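Lin1840 protein (Listeria innocua serovar 6a, PDB 4ZOC) probably hydrolyses terminal, non-reducing beta-D-glucosyl residues to release beta-D-glucose, and takes part in beta-1,2-glucan metabolism. Local coordinates at residues Asp264-Glu276 with Ser293-Cys306. The protein carries 2 engineered substitutions. Numbering follows the deposited sequence.
Sequences DGVLISAWGAVAE and SMEAGVDLEMMTTC. Engineered in segment 264-276: A270 (natural residue Asp). With BGC (beta-D-glucopyranose), chain G.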
ATOM      1  N   ASP A 264       8.429  21.534 -23.199  1.00 12.58           N
ATOM      2  CA  ASP A 264       8.067  22.902 -23.486  1.00 14.60           C
ATOM      3  C   ASP A 264       6.725  23.021 -24.206  1.00 17.81           C
ATOM      4  O   ASP A 264       6.482  24.053 -24.822  1.00 17.69           O
ATOM      5  CB  ASP A 264       9.136  23.589 -24.375  1.00 21.79           C
ATOM      6  CG  ASP A 264       8.991  25.133 -24.398  1.00 22.71           C
ATOM      7  OD1 ASP A 264       8.706  25.778 -23.362  1.00 28.29           O
ATOM      8  OD2 ASP A 264       9.174  25.744 -25.448  1.00 29.83           O
ATOM      9  N   GLY A 265       5.816  22.056 -24.021  1.00 11.70           N
ATOM     10  CA  GLY A 265       4.521  22.100 -24.598  1.00 12.25           C
ATOM     11  C   GLY A 265       3.443  22.441 -23.565  1.00  9.19           C
ATOM     12  O   GLY A 265       3.700  22.883 -22.418  1.00  8.51           O
ATOM     13  N   VAL A 266       2.187  22.330 -24.034  1.00 10.33           N
ATOM     14  CA  VAL A 266       1.027  22.660 -23.249  1.00  9.24           C
ATOM     15  C   VAL A 266       0.942  21.623 -22.105  1.00 10.04           C
ATOM     16  O   VAL A 266       0.948  20.438 -22.361  1.00  9.43           O
ATOM     17  CB  VAL A 266      -0.241  22.711 -24.106  1.00  8.70           C
ATOM     18  CG1 VAL A 266      -1.520  22.798 -23.247  1.00  9.99           C
ATOM     19  CG2 VAL A 266      -0.141  23.899 -25.106  1.00  9.86           C
ATOM     20  N   LEU A 267       0.868  22.120 -20.865  1.00  9.65           N
ATOM     21  CA  LEU A 267       0.480  21.290 -19.710  1.00  8.81           C
ATOM     22  C   LEU A 267      -1.015  21.590 -19.465  1.00  8.78           C
ATOM     23  O   LEU A 267      -1.416  22.772 -19.174  1.00 12.67           O
ATOM     24  CB  LEU A 267       1.399  21.592 -18.508  1.00  9.58           C
ATOM     25  CG  LEU A 267       1.104  20.822 -17.211  1.00  9.62           C
ATOM     26  CD1 LEU A 267       1.273  19.307 -17.421  1.00 10.20           C
ATOM     27  CD2 LEU A 267       1.930  21.322 -16.087  1.00 10.11           C
ATOM     28  N   ILE A 268      -1.874  20.586 -19.664  1.00  6.96           N
ATOM     29  CA  ILE A 268      -3.333  20.699 -19.465  1.00  7.57           C
ATOM     30  C   ILE A 268      -3.704  19.985 -18.177  1.00  8.49           C
ATOM     31  O   ILE A 268      -3.114  18.946 -17.817  1.00  8.76           O
ATOM     32  CB  ILE A 268      -4.111  20.070 -20.724  1.00  7.01           C
ATOM     33  CG1 ILE A 268      -5.637  20.308 -20.595  1.00  7.26           C
ATOM     34  CG2 ILE A 268      -3.775  18.585 -20.905  1.00  7.68           C
ATOM     35  CD1 ILE A 268      -6.482  19.709 -21.778  1.00  6.30           C
ATOM     36  N   SER A 269      -4.632  20.555 -17.443  1.00  8.86           N
ATOM     37  CA  SER A 269      -5.170  19.902 -16.279  1.00  9.26           C
ATOM     38  C   SER A 269      -5.989  18.719 -16.629  1.00  6.87           C
ATOM     39  O   SER A 269      -6.671  18.702 -17.650  1.00  8.21           O
ATOM     40  CB  SER A 269      -6.006  20.875 -15.418  1.00  9.98           C
ATOM     41  OG  SER A 269      -7.345  21.095 -15.906  1.00  8.89           O
ATOM     42  N   ALA A 270      -5.980  17.704 -15.753  1.00  5.97           N
ATOM     43  CA  ALA A 270      -7.053  16.740 -15.754  1.00  7.10           C
ATOM     44  C   ALA A 270      -8.388  17.479 -15.470  1.00  8.10           C
ATOM     45  O   ALA A 270      -8.383  18.675 -15.005  1.00  8.40           O
ATOM     46  CB  ALA A 270      -6.772  15.622 -14.764  1.00  7.90           C
ATOM     47  N   TRP A 271      -9.543  16.810 -15.693  1.00  7.36           N
ATOM     48  CA  TRP A 271     -10.825  17.467 -15.591  1.00  7.95           C
ATOM     49  C   TRP A 271     -11.089  18.027 -14.198  1.00  8.62           C
ATOM     50  O   TRP A 271     -11.138  17.302 -13.241  1.00  9.25           O
ATOM     51  CB  TRP A 271     -11.951  16.560 -15.986  1.00  8.28           C
ATOM     52  CG  TRP A 271     -13.348  17.178 -16.016  1.00 11.38           C
ATOM     53  CD1 TRP A 271     -14.055  17.648 -14.957  1.00 13.08           C
ATOM     54  CD2 TRP A 271     -14.196  17.333 -17.155  1.00 11.14           C
ATOM     55  NE1 TRP A 271     -15.289  18.062 -15.341  1.00 17.07           N
ATOM     56  CE2 TRP A 271     -15.412  17.866 -16.691  1.00 13.81           C
ATOM     57  CE3 TRP A 271     -14.101  16.945 -18.481  1.00 15.11           C
ATOM     58  CZ2 TRP A 271     -16.497  18.118 -17.543  1.00 16.75           C
ATOM     59  CZ3 TRP A 271     -15.150  17.238 -19.335  1.00 15.12           C
ATOM     60  CH2 TRP A 271     -16.345  17.773 -18.858  1.00 18.53           C
ATOM     61  N   GLY A 272     -11.274  19.360 -14.144  1.00  7.97           N
ATOM     62  CA  GLY A 272     -11.519  20.063 -12.936  1.00  7.49           C
ATOM     63  C   GLY A 272     -10.368  20.069 -11.917  1.00  8.17           C
ATOM     64  O   GLY A 272     -10.572  20.590 -10.813  1.00 10.48           O
ATOM     65  N   ALA A 273      -9.165  19.559 -12.252  1.00  7.57           N
ATOM     66  CA  ALA A 273      -8.156  19.345 -11.252  1.00  8.08           C
ATOM     67  C   ALA A 273      -7.609  20.681 -10.720  1.00  9.91           C
ATOM     68  O   ALA A 273      -7.026  20.755  -9.613  1.00  9.56           O
ATOM     69  CB  ALA A 273      -7.010  18.539 -11.850  1.00  9.45           C
ATOM     70  N   VAL A 274      -7.748  21.749 -11.491  1.00 10.12           N
ATOM     71  CA  VAL A 274      -7.352  23.073 -10.943  1.00  9.29           C
ATOM     72  C   VAL A 274      -8.251  23.463  -9.747  1.00  8.36           C
ATOM     73  O   VAL A 274      -7.741  23.774  -8.675  1.00 10.88           O
ATOM     74  CB  VAL A 274      -7.369  24.177 -12.032  1.00  9.99           C
ATOM     75  CG1 VAL A 274      -7.119  25.504 -11.368  1.00 11.53           C
ATOM     76  CG2 VAL A 274      -6.308  23.905 -13.131  1.00 10.17           C
ATOM     77  N   ALA A 275      -9.581  23.418  -9.927  1.00  9.08           N
ATOM     78  CA  ALA A 275     -10.572  23.739  -8.892  1.00 10.50           C
ATOM     79  C   ALA A 275     -10.451  22.787  -7.705  1.00 10.83           C
ATOM     80  O   ALA A 275     -10.599  23.149  -6.532  1.00 10.50           O
ATOM     81  CB  ALA A 275     -11.978  23.716  -9.500  1.00 11.44           C
ATOM     82  N   GLU A 276     -10.028  21.586  -8.011  1.00  9.81           N
ATOM     83  CA  GLU A 276     -10.041  20.459  -7.044  1.00  8.62           C
ATOM     84  C   GLU A 276      -8.888  20.568  -6.087  1.00  8.76           C
ATOM     85  O   GLU A 276      -8.888  19.894  -5.061  1.00  8.43           O
ATOM     86  CB  GLU A 276     -10.116  19.121  -7.758  1.00  8.62           C
ATOM     87  CG  GLU A 276     -11.553  18.873  -8.283  1.00 12.18           C
ATOM     88  CD  GLU A 276     -11.692  17.755  -9.269  1.00 12.72           C
ATOM     89  OE1 GLU A 276     -10.738  16.964  -9.382  1.00 11.85           O
ATOM     90  OE2 GLU A 276     -12.821  17.684  -9.815  1.00 14.93           O
ATOM     91  N   SER A 293      -1.777  27.121  -9.541  1.00 10.37           N
ATOM     92  CA  SER A 293      -1.737  26.364 -10.795  1.00 10.96           C
ATOM     93  C   SER A 293      -0.952  27.076 -11.855  1.00  9.87           C
ATOM     94  O   SER A 293      -0.191  26.459 -12.525  1.00 10.47           O
ATOM     95  CB  SER A 293      -3.155  25.965 -11.270  1.00 13.41           C
ATOM     96  OG  SER A 293      -3.742  25.110 -10.282  1.00 14.58           O
ATOM     97  N   MET A 294      -1.121  28.394 -11.998  0.50 11.31           N
ATOM     98  CA  MET A 294      -0.304  29.089 -12.995  0.50 11.56           C
ATOM     99  C   MET A 294       1.188  29.155 -12.592  0.50 10.74           C
ATOM    100  O   MET A 294       2.075  29.031 -13.435  0.50  8.18           O
ATOM    101  CB  MET A 294      -0.845  30.485 -13.337  0.50 12.50           C
ATOM    102  CG  MET A 294      -0.121  31.060 -14.537  0.50 14.72           C
ATOM    103  SD  MET A 294      -1.148  32.047 -15.621  0.50 17.82           S
ATOM    104  CE  MET A 294      -1.768  30.770 -16.694  0.50 16.05           C
ATOM    105  N   GLU A 295       1.461  29.332 -11.306  1.00 11.41           N
ATOM    106  CA  GLU A 295       2.817  29.267 -10.841  1.00 11.55           C
ATOM    107  C   GLU A 295       3.469  27.936 -11.210  1.00 12.15           C
ATOM    108  O   GLU A 295       4.663  27.855 -11.526  1.00 10.35           O
ATOM    109  CB  GLU A 295       2.856  29.493  -9.353  1.00 14.69           C
ATOM    110  CG  GLU A 295       2.710  30.975  -8.972  1.00 15.42           C
ATOM    111  CD  GLU A 295       2.549  31.220  -7.495  1.00 20.96           C
ATOM    112  OE1 GLU A 295       2.415  30.224  -6.771  1.00 17.89           O
ATOM    113  OE2 GLU A 295       2.616  32.425  -7.057  1.00 19.40           O
ATOM    114  N   ALA A 296       2.671  26.859 -11.128  1.00 11.12           N
ATOM    115  CA  ALA A 296       3.175  25.510 -11.442  1.00  9.43           C
ATOM    116  C   ALA A 296       3.185  25.252 -12.932  1.00  9.33           C
ATOM    117  O   ALA A 296       3.599  24.176 -13.394  1.00 12.52           O
ATOM    118  CB  ALA A 296       2.324  24.454 -10.714  1.00  9.06           C
ATOM    119  N   GLY A 297       2.721  26.196 -13.766  1.00  9.59           N
ATOM    120  CA  GLY A 297       2.873  26.011 -15.206  1.00  9.58           C
ATOM    121  C   GLY A 297       1.793  25.273 -16.002  1.00  9.15           C
ATOM    122  O   GLY A 297       2.041  24.763 -17.133  1.00  9.92           O
ATOM    123  N   VAL A 298       0.635  25.205 -15.406  1.00 10.66           N
ATOM    124  CA  VAL A 298      -0.546  24.610 -16.030  1.00  9.58           C
ATOM    125  C   VAL A 298      -1.047  25.669 -17.018  1.00  9.19           C
ATOM    126  O   VAL A 298      -1.362  26.768 -16.615  1.00 11.31           O
ATOM    127  CB  VAL A 298      -1.655  24.260 -15.003  1.00  8.95           C
ATOM    128  CG1 VAL A 298      -2.895  23.796 -15.732  1.00  9.91           C
ATOM    129  CG2 VAL A 298      -1.198  23.165 -14.050  1.00  9.72           C
ATOM    130  N   ASP A 299      -1.094  25.301 -18.282  1.00  8.15           N
ATOM    131  CA  ASP A 299      -1.457  26.222 -19.350  1.00 10.11           C
ATOM    132  C   ASP A 299      -2.910  26.284 -19.667  1.00 10.58           C
ATOM    133  O   ASP A 299      -3.362  27.255 -20.274  1.00 12.55           O
ATOM    134  CB  ASP A 299      -0.701  25.879 -20.598  1.00  9.69           C
ATOM    135  CG  ASP A 299       0.801  25.905 -20.369  1.00 10.58           C
ATOM    136  OD1 ASP A 299       1.289  26.820 -19.636  1.00 11.94           O
ATOM    137  OD2 ASP A 299       1.487  25.079 -20.992  1.00 11.05           O
ATOM    138  N   LEU A 300      -3.641  25.214 -19.346  1.00 10.07           N
ATOM    139  CA  LEU A 300      -5.015  25.018 -19.898  1.00  8.39           C
ATOM    140  C   LEU A 300      -5.860  24.327 -18.874  1.00  8.64           C
ATOM    141  O   LEU A 300      -5.524  23.193 -18.494  1.00  9.08           O
ATOM    142  CB  LEU A 300      -4.898  24.210 -21.206  1.00  8.66           C
ATOM    143  CG  LEU A 300      -6.183  24.001 -22.015  1.00 10.04           C
ATOM    144  CD1 LEU A 300      -6.966  25.307 -22.293  1.00 10.34           C
ATOM    145  CD2 LEU A 300      -5.890  23.156 -23.272  1.00 10.30           C
ATOM    146  N   GLU A 301      -6.900  25.013 -18.416  1.00  8.33           N
ATOM    147  CA  GLU A 301      -7.797  24.573 -17.371  1.00  9.08           C
ATOM    148  C   GLU A 301      -8.984  23.863 -17.990  1.00  9.35           C
ATOM    149  O   GLU A 301      -9.757  24.458 -18.744  1.00 10.54           O
ATOM    150  CB  GLU A 301      -8.262  25.748 -16.520  1.00  9.58           C
ATOM    151  CG  GLU A 301      -9.227  25.340 -15.401  1.00  9.66           C
ATOM    152  CD  GLU A 301      -9.448  26.366 -14.394  1.00  8.87           C
ATOM    153  OE1 GLU A 301      -9.006  27.511 -14.618  1.00  9.81           O
ATOM    154  OE2 GLU A 301     -10.134  26.044 -13.381  1.00 10.60           O
ATOM    155  N   MET A 302      -9.073  22.557 -17.700  1.00 10.28           N
ATOM    156  CA  MET A 302     -10.083  21.755 -18.327  1.00  7.93           C
ATOM    157  C   MET A 302     -11.432  21.852 -17.576  1.00  8.76           C
ATOM    158  O   MET A 302     -11.628  21.240 -16.502  1.00  7.41           O
ATOM    159  CB  MET A 302      -9.623  20.287 -18.349  1.00  8.41           C
ATOM    160  CG  MET A 302     -10.641  19.372 -19.006  1.00  9.65           C
ATOM    161  SD  MET A 302     -10.216  17.608 -19.080  1.00  9.51           S
ATOM    162  CE  MET A 302      -8.762  17.599 -20.137  1.00  8.41           C
ATOM    163  N   MET A 303     -12.369  22.662 -18.118  1.00  9.31           N
ATOM    164  CA  MET A 303     -13.806  22.673 -17.638  1.00  9.90           C
ATOM    165  C   MET A 303     -14.107  23.168 -16.240  1.00  9.29           C
ATOM    166  O   MET A 303     -15.146  22.939 -15.671  1.00 10.89           O
ATOM    167  CB  MET A 303     -14.432  21.333 -17.911  1.00 11.18           C
ATOM    168  CG  MET A 303     -14.955  21.252 -19.347  1.00 11.83           C
ATOM    169  SD  MET A 303     -16.294  22.465 -19.693  1.00 13.61           S
ATOM    170  CE  MET A 303     -17.660  21.722 -18.799  1.00 14.27           C
ATOM    171  N   THR A 304     -13.197  23.982 -15.729  1.00  9.84           N
ATOM    172  CA  THR A 304     -13.420  24.800 -14.513  1.00  9.17           C
ATOM    173  C   THR A 304     -12.981  26.237 -14.812  1.00 10.44           C
ATOM    174  O   THR A 304     -12.363  26.499 -15.857  1.00 10.73           O
ATOM    175  CB  THR A 304     -12.772  24.179 -13.220  1.00  9.00           C
ATOM    176  OG1 THR A 304     -11.376  23.853 -13.460  1.00  9.10           O
ATOM    177  CG2 THR A 304     -13.536  22.966 -12.844  1.00  9.46           C
ATOM    178  N   THR A 305     -13.336  27.125 -13.877  1.00 12.09           N
ATOM    179  CA  THR A 305     -13.382  28.525 -14.070  1.00 13.33           C
ATOM    180  C   THR A 305     -12.455  29.312 -13.167  1.00 12.46           C
ATOM    181  O   THR A 305     -12.610  30.504 -13.111  1.00 16.20           O
ATOM    182  CB  THR A 305     -14.801  29.047 -13.898  1.00 16.12           C
ATOM    183  OG1 THR A 305     -15.246  28.795 -12.573  1.00 19.25           O
ATOM    184  CG2 THR A 305     -15.783  28.360 -14.845  1.00 16.47           C
ATOM    185  N   CYS A 306     -11.436  28.707 -12.527  1.00 13.00           N
ATOM    186  CA  CYS A 306     -10.558  29.446 -11.724  1.00  9.96           C
ATOM    187  C   CYS A 306      -9.776  30.484 -12.529  1.00 12.39           C
ATOM    188  O   CYS A 306      -9.739  31.655 -12.144  1.00 13.58           O
ATOM    189  CB  CYS A 306      -9.538  28.537 -10.962  1.00 11.03           C
ATOM    190  SG  CYS A 306     -10.373  27.291  -9.980  1.00 14.17           S
TER
HETATM  191  C2  BGC G 801     -16.908  13.980 -15.522  1.00 15.65           C
HETATM  192  C3  BGC G 801     -15.564  14.093 -14.725  1.00 16.23           C
HETATM  193  C4  BGC G 801     -14.459  13.104 -15.248  1.00 14.35           C
HETATM  194  C5  BGC G 801     -14.384  13.305 -16.778  1.00 15.35           C
HETATM  195  C6  BGC G 801     -13.340  12.385 -17.325  1.00 15.55           C
HETATM  196  C1  BGC G 801     -16.601  14.218 -16.956  1.00 16.17           C
HETATM  197  O1  BGC G 801     -17.816  14.214 -17.743  1.00 19.65           O
HETATM  198  O2  BGC G 801     -17.869  14.930 -15.072  1.00 21.38           O
HETATM  199  O3  BGC G 801     -15.825  13.892 -13.320  1.00 19.15           O
HETATM  200  O4  BGC G 801     -13.161  13.251 -14.558  1.00 11.67           O
HETATM  201  O5  BGC G 801     -15.704  13.213 -17.408  1.00 15.20           O
HETATM  202  O6  BGC G 801     -13.807  11.052 -17.144  1.00 18.49           O
HETATM  203  O   HOH W   1      -9.269  22.123 -13.865  1.00  9.56           O
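The indole of W271 is held between sugar and protein: C1 of the glucose lies over the centre of one face, while M303 sits behind the other, its CB 3.9 Å from the centroid of the six-membered ring in a CH-pi contact. M302 reaches W271 from a different direction, its SD lying obliquely 5.2 Å from the centroid of the six-membered ring, a Met-aromatic contact. With chi3 at -64°, its chain bends at the end and lays CE 3.5 Å from CD1 of I268. Hydrogen bonds tie the backbone around W271 to the other segment. G272 N donates to M302 O at 3.0 Å, and M302 N meets OG of S269 at 2.9 Å and nearly straight. That hydroxyl donates a hydrogen bond to A270 O, which A273 N approaches from the opposite face; A270 itself is engineered, replacing Asp. Strands 266-268 and 301-302 are the seventh and eighth of the TIM barrel, and their meeting closes it: I268 and L300 form a single bridge, with S269 N donating to L300 O. Toward the start of strand 266-268, the carboxylate of D299 takes L267 N on OD2 at 3.0 Å, from above its plane, and is steadied by salt bridges to R331 and R258. Between S269, V274 and T304, a water donates to S269 OG and to T304 OG1 and accepts from V274 N. T304 OG1 in turn donates a hydrogen bond to the anti lone pair of E301 OE2, whose syn side receives C306 N. On the sugar side, R572 of the second subunit bonds both W271 O and the glucose, and E473 adds another bond to the ligand.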